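Local coordinates for protein XPF endonuclease (Aeropyrum pernix, PDB 2BGW) that probably cuts DNA at specific structures such as junctions of single and double strands during DNA repair, as a magnesium-binding nuclease of the XPF/ERCC4 family, at residues 84-88 with 122-126; 59-63 with 102-106; 35-39 with 155-159. All blocks are in the same frame, centred on the assembly; numbering follows the deposited sequence.

Contact 1. Residues 84-88 with 122-126; sequences IIVEG and DPKGT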
loop_
_atom_site.group_PDB
_atom_site.type_symbol
_atom_site.label_atom_id
_atom_site.label_comp_id
_atom_site.label_asym_id
_atom_site.label_seq_id
_atom_site.Cartn_x
_atom_site.Cartn_y
_atom_site.Cartn_z
ATOM N N ILE A 84 -1.879 -5.139 -0.381
ATOM C CA ILE A 84 -2.915 -5.694 -1.262
ATOM C C ILE A 84 -3.361 -6.994 -0.672
ATOM O O ILE A 84 -2.544 -7.868 -0.392
ATOM C CB ILE A 84 -2.434 -5.945 -2.669
ATOM C CG1 ILE A 84 -2.212 -4.608 -3.381
ATOM C CG2 ILE A 84 -3.472 -6.773 -3.391
ATOM C CD1 ILE A 84 -1.257 -4.662 -4.521
ATOM N N ILE A 85 -4.656 -7.099 -0.438
ATOM C CA ILE A 85 -5.196 -8.291 0.165
ATOM C C ILE A 85 -5.876 -9.076 -0.907
ATOM O O ILE A 85 -6.835 -8.600 -1.515
ATOM C CB ILE A 85 -6.225 -7.981 1.280
ATOM C CG1 ILE A 85 -5.509 -7.469 2.539
ATOM C CG2 ILE A 85 -7.081 -9.221 1.570
ATOM C CD1 ILE A 85 -6.432 -6.816 3.518
ATOM N N VAL A 86 -5.382 -10.284 -1.140
ATOM C CA VAL A 86 -5.990 -11.132 -2.151
ATOM C C VAL A 86 -6.934 -12.152 -1.517
ATOM O O VAL A 86 -6.539 -13.016 -0.716
ATOM C CB VAL A 86 -4.949 -11.780 -3.039
ATOM C CG1 VAL A 86 -5.633 -12.577 -4.113
ATOM C CG2 VAL A 86 -4.036 -10.709 -3.665
ATOM N N GLU A 87 -8.199 -12.005 -1.875
ATOM C CA GLU A 87 -9.274 -12.767 -1.278
ATOM C C GLU A 87 -9.683 -13.959 -2.158
ATOM O O GLU A 87 -10.210 -13.772 -3.280
ATOM C CB GLU A 87 -10.457 -11.828 -1.072
ATOM C CG GLU A 87 -11.719 -12.433 -0.507
ATOM C CD GLU A 87 -12.674 -11.346 -0.071
ATOM O OE1 GLU A 87 -12.307 -10.596 0.870
ATOM O OE2 GLU A 87 -13.776 -11.224 -0.675
ATOM N N GLY A 88 -9.463 -15.171 -1.641
ATOM C CA GLY A 88 -9.721 -16.380 -2.402
ATOM C C GLY A 88 -8.410 -16.988 -2.866
ATOM O O GLY A 88 -7.349 -16.405 -2.668
ATOM N N ASP A 122 -11.878 -15.534 2.455
ATOM C CA ASP A 122 -13.203 -15.018 2.230
ATOM C C ASP A 122 -13.159 -13.626 2.783
ATOM O O ASP A 122 -12.173 -13.282 3.425
ATOM C CB ASP A 122 -14.232 -15.841 3.007
ATOM C CG ASP A 122 -13.684 -16.412 4.311
ATOM O OD1 ASP A 122 -13.930 -17.602 4.564
ATOM O OD2 ASP A 122 -13.008 -15.700 5.090
ATOM N N PRO A 123 -14.207 -12.812 2.547
ATOM C CA PRO A 123 -14.404 -11.503 3.184
ATOM C C PRO A 123 -14.065 -11.425 4.687
ATOM O O PRO A 123 -13.360 -10.501 5.120
ATOM C CB PRO A 123 -15.901 -11.265 2.972
ATOM C CG PRO A 123 -16.146 -11.851 1.635
ATOM C CD PRO A 123 -15.283 -13.090 1.581
ATOM N N LYS A 124 -14.572 -12.381 5.470
ATOM C CA LYS A 124 -14.329 -12.422 6.912
ATOM C C LYS A 124 -12.834 -12.420 7.190
ATOM O O LYS A 124 -12.379 -11.811 8.139
ATOM C CB LYS A 124 -14.979 -13.669 7.519
ATOM C CG LYS A 124 -15.019 -13.688 9.015
ATOM C CD LYS A 124 -14.950 -15.087 9.549
ATOM C CE LYS A 124 -15.289 -15.123 11.041
ATOM N NZ LYS A 124 -14.918 -16.446 11.652
ATOM N N GLY A 125 -12.077 -13.103 6.349
ATOM C CA GLY A 125 -10.640 -13.125 6.500
ATOM C C GLY A 125 -10.050 -11.750 6.238
ATOM O O GLY A 125 -9.167 -11.281 6.960
ATOM N N THR A 126 -10.540 -11.101 5.190
ATOM C CA THR A 126 -10.073 -9.767 4.821
ATOM C C THR A 126 -10.428 -8.809 5.940
ATOM O O THR A 126 -9.576 -8.021 6.383
ATOM C CB THR A 126 -10.691 -9.318 3.497
ATOM O OG1 THR A 126 -10.537 -10.386 2.549
ATOM C CG2 THR A 126 -10.017 -8.065 2.972
#

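Contact 2. Residues 59-63 with 102-106; sequences FAKSL and LYAAM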
loop_
_atom_site.group_PDB
_atom_site.type_symbol
_atom_site.label_atom_id
_atom_site.label_comp_id
_atom_site.label_asym_id
_atom_site.label_seq_id
_atom_site.Cartn_x
_atom_site.Cartn_y
_atom_site.Cartn_z
ATOM N N PHE A 59 -7.617 -9.926 -8.940
ATOM C CA PHE A 59 -6.180 -9.811 -8.973
ATOM C C PHE A 59 -5.675 -10.236 -10.331
ATOM O O PHE A 59 -4.946 -9.479 -10.985
ATOM C CB PHE A 59 -5.499 -10.633 -7.911
ATOM C CG PHE A 59 -4.032 -10.418 -7.869
ATOM C CD1 PHE A 59 -3.500 -9.329 -7.202
ATOM C CD2 PHE A 59 -3.173 -11.290 -8.517
ATOM C CE1 PHE A 59 -2.129 -9.122 -7.161
ATOM C CE2 PHE A 59 -1.798 -11.090 -8.484
ATOM C CZ PHE A 59 -1.278 -10.001 -7.803
ATOM N N ALA A 60 -6.084 -11.437 -10.755
ATOM C CA ALA A 60 -5.678 -12.006 -12.039
ATOM C C ALA A 60 -6.099 -11.096 -13.182
ATOM O O ALA A 60 -5.245 -10.617 -13.942
ATOM C CB ALA A 60 -6.258 -13.378 -12.210
ATOM N N LYS A 61 -7.402 -10.825 -13.262
ATOM C CA LYS A 61 -7.969 -10.002 -14.323
ATOM C C LYS A 61 -7.125 -8.741 -14.552
ATOM O O LYS A 61 -6.557 -8.528 -15.633
ATOM C CB LYS A 61 -9.428 -9.675 -14.027
ATOM C CG LYS A 61 -10.166 -9.111 -15.213
ATOM C CD LYS A 61 -11.568 -8.490 -14.873
ATOM C CE LYS A 61 -11.939 -7.392 -15.957
ATOM N NZ LYS A 61 -13.343 -6.846 -15.948
ATOM N N SER A 62 -6.962 -7.943 -13.514
ATOM C CA SER A 62 -6.222 -6.699 -13.666
ATOM C C SER A 62 -4.727 -6.887 -13.966
ATOM O O SER A 62 -4.117 -5.985 -14.525
ATOM C CB SER A 62 -6.392 -5.841 -12.434
ATOM O OG SER A 62 -5.440 -6.268 -11.487
ATOM N N LEU A 63 -4.128 -8.022 -13.595
ATOM C CA LEU A 63 -2.749 -8.273 -14.012
ATOM C C LEU A 63 -2.707 -8.231 -15.525
ATOM O O LEU A 63 -1.837 -7.597 -16.097
ATOM C CB LEU A 63 -2.196 -9.610 -13.513
ATOM C CG LEU A 63 -0.819 -10.107 -14.031
ATOM C CD1 LEU A 63 0.305 -9.067 -13.950
ATOM C CD2 LEU A 63 -0.356 -11.426 -13.379
ATOM N N LEU A 102 0.944 -15.136 -12.614
ATOM C CA LEU A 102 0.398 -14.682 -11.347
ATOM C C LEU A 102 1.462 -14.561 -10.242
ATOM O O LEU A 102 1.687 -13.461 -9.713
ATOM C CB LEU A 102 -0.792 -15.546 -10.936
ATOM C CG LEU A 102 -1.998 -15.307 -11.844
ATOM C CD1 LEU A 102 -3.173 -16.179 -11.487
ATOM C CD2 LEU A 102 -2.436 -13.883 -11.794
ATOM N N TYR A 103 2.147 -15.663 -9.934
ATOM C CA TYR A 103 3.129 -15.658 -8.864
ATOM C C TYR A 103 4.250 -14.676 -9.191
ATOM O O TYR A 103 4.739 -13.982 -8.302
ATOM C CB TYR A 103 3.690 -17.060 -8.579
ATOM C CG TYR A 103 2.680 -18.050 -8.036
ATOM C CD1 TYR A 103 2.312 -19.182 -8.773
ATOM C CD2 TYR A 103 2.078 -17.861 -6.786
ATOM C CE1 TYR A 103 1.368 -20.107 -8.285
ATOM C CE2 TYR A 103 1.134 -18.792 -6.282
ATOM C CZ TYR A 103 0.791 -19.909 -7.050
ATOM O OH TYR A 103 -0.128 -20.807 -6.580
ATOM N N ALA A 104 4.650 -14.596 -10.459
ATOM C CA ALA A 104 5.691 -13.639 -10.859
ATOM C C ALA A 104 5.244 -12.214 -10.544
ATOM O O ALA A 104 6.019 -11.423 -10.011
ATOM C CB ALA A 104 6.043 -13.782 -12.318
ATOM N N ALA A 105 3.993 -11.899 -10.843
ATOM C CA ALA A 105 3.462 -10.598 -10.503
ATOM C C ALA A 105 3.633 -10.372 -9.001
ATOM O O ALA A 105 4.213 -9.374 -8.569
ATOM C CB ALA A 105 1.990 -10.498 -10.897
ATOM N N MET A 106 3.144 -11.320 -8.213
ATOM C CA MET A 106 3.212 -11.213 -6.774
ATOM C C MET A 106 4.609 -10.848 -6.325
ATOM O O MET A 106 4.793 -9.864 -5.622
ATOM C CB MET A 106 2.779 -12.520 -6.153
ATOM C CG MET A 106 1.336 -12.804 -6.405
ATOM S SD MET A 106 0.934 -14.401 -5.744
ATOM C CE MET A 106 -0.869 -14.305 -5.887
#

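Contact 3. Residues 35-39 with 155-159; sequences PKQLP and DVREW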
loop_
_atom_site.group_PDB
_atom_site.type_symbol
_atom_site.label_atom_id
_atom_site.label_comp_id
_atom_site.label_asym_id
_atom_site.label_seq_id
_atom_site.Cartn_x
_atom_site.Cartn_y
_atom_site.Cartn_z
ATOM N N PRO A 35 -17.639 5.284 5.471
ATOM C CA PRO A 35 -17.580 5.221 4.020
ATOM C C PRO A 35 -17.413 6.602 3.445
ATOM O O PRO A 35 -18.236 7.477 3.685
ATOM C CB PRO A 35 -18.940 4.643 3.626
ATOM C CG PRO A 35 -19.822 4.773 4.829
ATOM C CD PRO A 35 -19.020 5.325 5.971
ATOM N N LYS A 36 -16.320 6.799 2.731
ATOM C CA LYS A 36 -16.049 8.051 2.045
ATOM C C LYS A 36 -15.323 7.783 0.743
ATOM O O LYS A 36 -14.757 6.706 0.534
ATOM C CB LYS A 36 -15.156 8.950 2.892
ATOM C CG LYS A 36 -15.756 9.368 4.195
ATOM C CD LYS A 36 -16.605 10.607 4.043
ATOM C CE LYS A 36 -17.447 10.809 5.273
ATOM N NZ LYS A 36 -17.971 12.174 5.295
ATOM N N GLN A 37 -15.332 8.782 -0.127
ATOM C CA GLN A 37 -14.510 8.754 -1.310
ATOM C C GLN A 37 -13.065 9.075 -0.950
ATOM O O GLN A 37 -12.750 10.187 -0.506
ATOM C CB GLN A 37 -15.043 9.738 -2.330
ATOM C CG GLN A 37 -14.111 9.952 -3.514
ATOM C CD GLN A 37 -14.782 10.711 -4.661
ATOM O OE1 GLN A 37 -15.923 11.225 -4.519
ATOM N NE2 GLN A 37 -14.078 10.786 -5.809
ATOM N N LEU A 38 -12.193 8.090 -1.145
ATOM C CA LEU A 38 -10.766 8.248 -0.899
ATOM C C LEU A 38 -10.083 8.444 -2.228
ATOM O O LEU A 38 -10.604 8.012 -3.239
ATOM C CB LEU A 38 -10.196 6.983 -0.263
ATOM C CG LEU A 38 -10.801 6.495 1.032
ATOM C CD1 LEU A 38 -10.277 5.118 1.316
ATOM C CD2 LEU A 38 -10.419 7.468 2.102
ATOM N N PRO A 39 -8.907 9.086 -2.239
ATOM C CA PRO A 39 -8.261 9.261 -3.525
ATOM C C PRO A 39 -7.950 7.914 -4.177
ATOM O O PRO A 39 -8.102 7.767 -5.397
ATOM C CB PRO A 39 -6.961 9.970 -3.167
ATOM C CG PRO A 39 -7.171 10.534 -1.838
ATOM C CD PRO A 39 -8.117 9.660 -1.138
ATOM N N ASP A 155 -10.348 11.392 5.505
ATOM C CA ASP A 155 -10.352 11.339 4.054
ATOM C C ASP A 155 -9.934 12.692 3.537
ATOM O O ASP A 155 -9.175 12.767 2.571
ATOM C CB ASP A 155 -11.762 11.071 3.579
ATOM C CG ASP A 155 -12.770 11.928 4.320
ATOM O OD1 ASP A 155 -12.403 12.467 5.401
ATOM O OD2 ASP A 155 -13.913 12.081 3.835
ATOM N N VAL A 156 -10.401 13.761 4.188
ATOM C CA VAL A 156 -10.065 15.107 3.749
ATOM C C VAL A 156 -8.569 15.358 3.824
ATOM O O VAL A 156 -7.971 15.891 2.884
ATOM C CB VAL A 156 -10.810 16.177 4.515
ATOM C CG1 VAL A 156 -10.211 17.514 4.211
ATOM C CG2 VAL A 156 -12.279 16.167 4.143
ATOM N N ARG A 157 -7.948 14.935 4.906
ATOM C CA ARG A 157 -6.498 14.994 4.981
ATOM C C ARG A 157 -5.822 14.168 3.877
ATOM O O ARG A 157 -4.787 14.574 3.346
ATOM C CB ARG A 157 -6.005 14.556 6.354
ATOM C CG ARG A 157 -4.505 14.565 6.460
ATOM C CD ARG A 157 -3.998 14.236 7.866
ATOM N NE ARG A 157 -2.753 13.467 7.783
ATOM C CZ ARG A 157 -1.543 13.966 8.027
ATOM N NH1 ARG A 157 -1.398 15.243 8.392
ATOM N NH2 ARG A 157 -0.470 13.187 7.909
ATOM N N GLU A 158 -6.404 13.026 3.521
ATOM C CA GLU A 158 -5.783 12.158 2.537
ATOM C C GLU A 158 -5.694 12.846 1.184
ATOM O O GLU A 158 -4.661 12.819 0.520
ATOM C CB GLU A 158 -6.508 10.808 2.444
ATOM C CG GLU A 158 -6.289 9.910 3.684
ATOM C CD GLU A 158 -4.826 9.853 4.169
ATOM O OE1 GLU A 158 -3.940 9.418 3.384
ATOM O OE2 GLU A 158 -4.562 10.244 5.340
ATOM N N TRP A 159 -6.794 13.481 0.800
ATOM C CA TRP A 159 -6.852 14.269 -0.408
ATOM C C TRP A 159 -5.958 15.481 -0.300
ATOM O O TRP A 159 -5.316 15.857 -1.268
ATOM C CB TRP A 159 -8.244 14.760 -0.592
ATOM C CG TRP A 159 -9.179 13.776 -1.112
ATOM C CD1 TRP A 159 -10.128 13.120 -0.417
ATOM C CD2 TRP A 159 -9.318 13.368 -2.464
ATOM N NE1 TRP A 159 -10.858 12.305 -1.241
ATOM C CE2 TRP A 159 -10.389 12.450 -2.514
ATOM C CE3 TRP A 159 -8.638 13.683 -3.644
ATOM C CZ2 TRP A 159 -10.807 11.845 -3.693
ATOM C CZ3 TRP A 159 -9.044 13.082 -4.815
ATOM C CH2 TRP A 159 -10.122 12.164 -4.832
#

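Contact 1. Residues 84-88 with 122-126
E87, the last residue of strand 81-87, and T126, in the first turn of helix 123-137, form the polar part of this contact. The T126 hydroxyl donates to the carboxylate, OG1 to E87 OE1; the modelled 2.4 Å is too short to be taken literally at this resolution. With CG anti to the backbone N (chi1 178°) and the chain extended beyond it, the glutamate spans the gap, which suits a long acidic side chain. Its other oxygen forms a salt bridge with R53.

The van der Waals part has two pieces. P123, a ring without an N-H and at home in a first helical turn, lies across the carboxylate, with CD 3.3 Å from E87 OE2. The branched I85 offers a methyl to a methyl, its CG2 3.5 Å from T126 CG2, so T126 serves both the polar and the apolar neighbour.

The helix start is secured separately: D122, the N-cap, accepts from G125 N through OD2 at 3.0 Å.

One buried carboxylate is thus shared between a hydroxyl and the guanidinium of R53, a magnesium-site residue. E87 probably acts as a second-shell residue that helps to hold that guanidinium in place.

Contact 2. Residues 59-63 with 102-106
F59, A60 and L63 of helix 56-65 pack against L102, A105 and M106 of helix 99-112, two helices on one side of the central sheet in the PDDEXK-type nuclease domain. The short helical segments run nearly perpendicular, at 85°, with their axes 10.8 Å apart. No hydrogen bond joins them, and purely apolar side chains suit the buried interface.

F59 and M106 cross obliquely: the ring brings its outer end to the methionine chain, CZ lying 4.1 Å from M106 CG. The phenylalanine gets there because its CG is anti to the backbone N (chi1 -175°), carrying the ring out from its own helix toward the other. L102 comes to the same ring at its edge, with CD2 4.2 Å from F59 CD2.

That one methyl also rests on the backbone of A60, 3.8 Å from its CA, where a small residue lets the leucine branch lie close to the helix. Beyond this pair of helices, F59 and L63 also touch helix 67-78, while M106 packs on M118 of the second subunit.

L63 meets the other helix with both branches of its forked end. Its CD2 sits 3.6 Å from L102 CD2 and 3.5 Å from A105 CB, the alanine methyl.

Contact 3. Residues 35-39 with 155-159
The W159 indole carries P39 on one face and the backbone oxygen of Q37 at its edge. P39 CG lies over the five-membered ring, 3.8 Å from its centroid and 16° off the normal, a CH-pi contact that suits the pairing of a rigid proline ring with a broad aromatic one. In the ring plane, NE1 donates to Q37 O at 2.9 Å with an N-H...O angle of 166°. The carbonyl takes this bond from a donor tilted 35° out of its own plane. A tryptophan fits here because it offers a flat face and an edge N-H together.

At the helix start, the D155 carboxylate crosses the aliphatic part of K36 at a slant, the lysine chain bending at chi2. K36 NZ stays 4.3 Å from D155 OD2, beyond a salt bridge but probably near enough for a mild attraction. L38 CD2 touches D155 CB, an apolar touch that suits a buried leucine.

Q37 and W159 also pack on P168 and S166 of the second subunit, respectively. The arrangement is consistent with a junction between the nuclease and helix-hairpin-helix parts of an XPF-type enzyme: the loop that follows strand 32-36 meets helix 155-165, whose later part overlaps the helix-hairpin-helix family region.

Contacts 1 and 2 lie in the nuclease domain, their centres 15 Å apart, and they touch directly: V86 CG2, on the strand of contact 1, is 3.8 Å from F59 CD1 in contact 2. Strand 81-87 thus has helix 123-137 packed on one face and helix 56-65 on the opposite face. Contact 3 stands apart, 22 Å from contact 1 and 27 Å from contact 2 between centres, and ties the same sheet to helix 155-165. All three lie in the neighbourhood of the metal site of D42, E52 and R53: the nearest side-chain atoms of I85, F59 and L38 are about 9, 10 and 10 Å from the magnesium ion. Contact 1 is bonded to a site residue, E87 to R53.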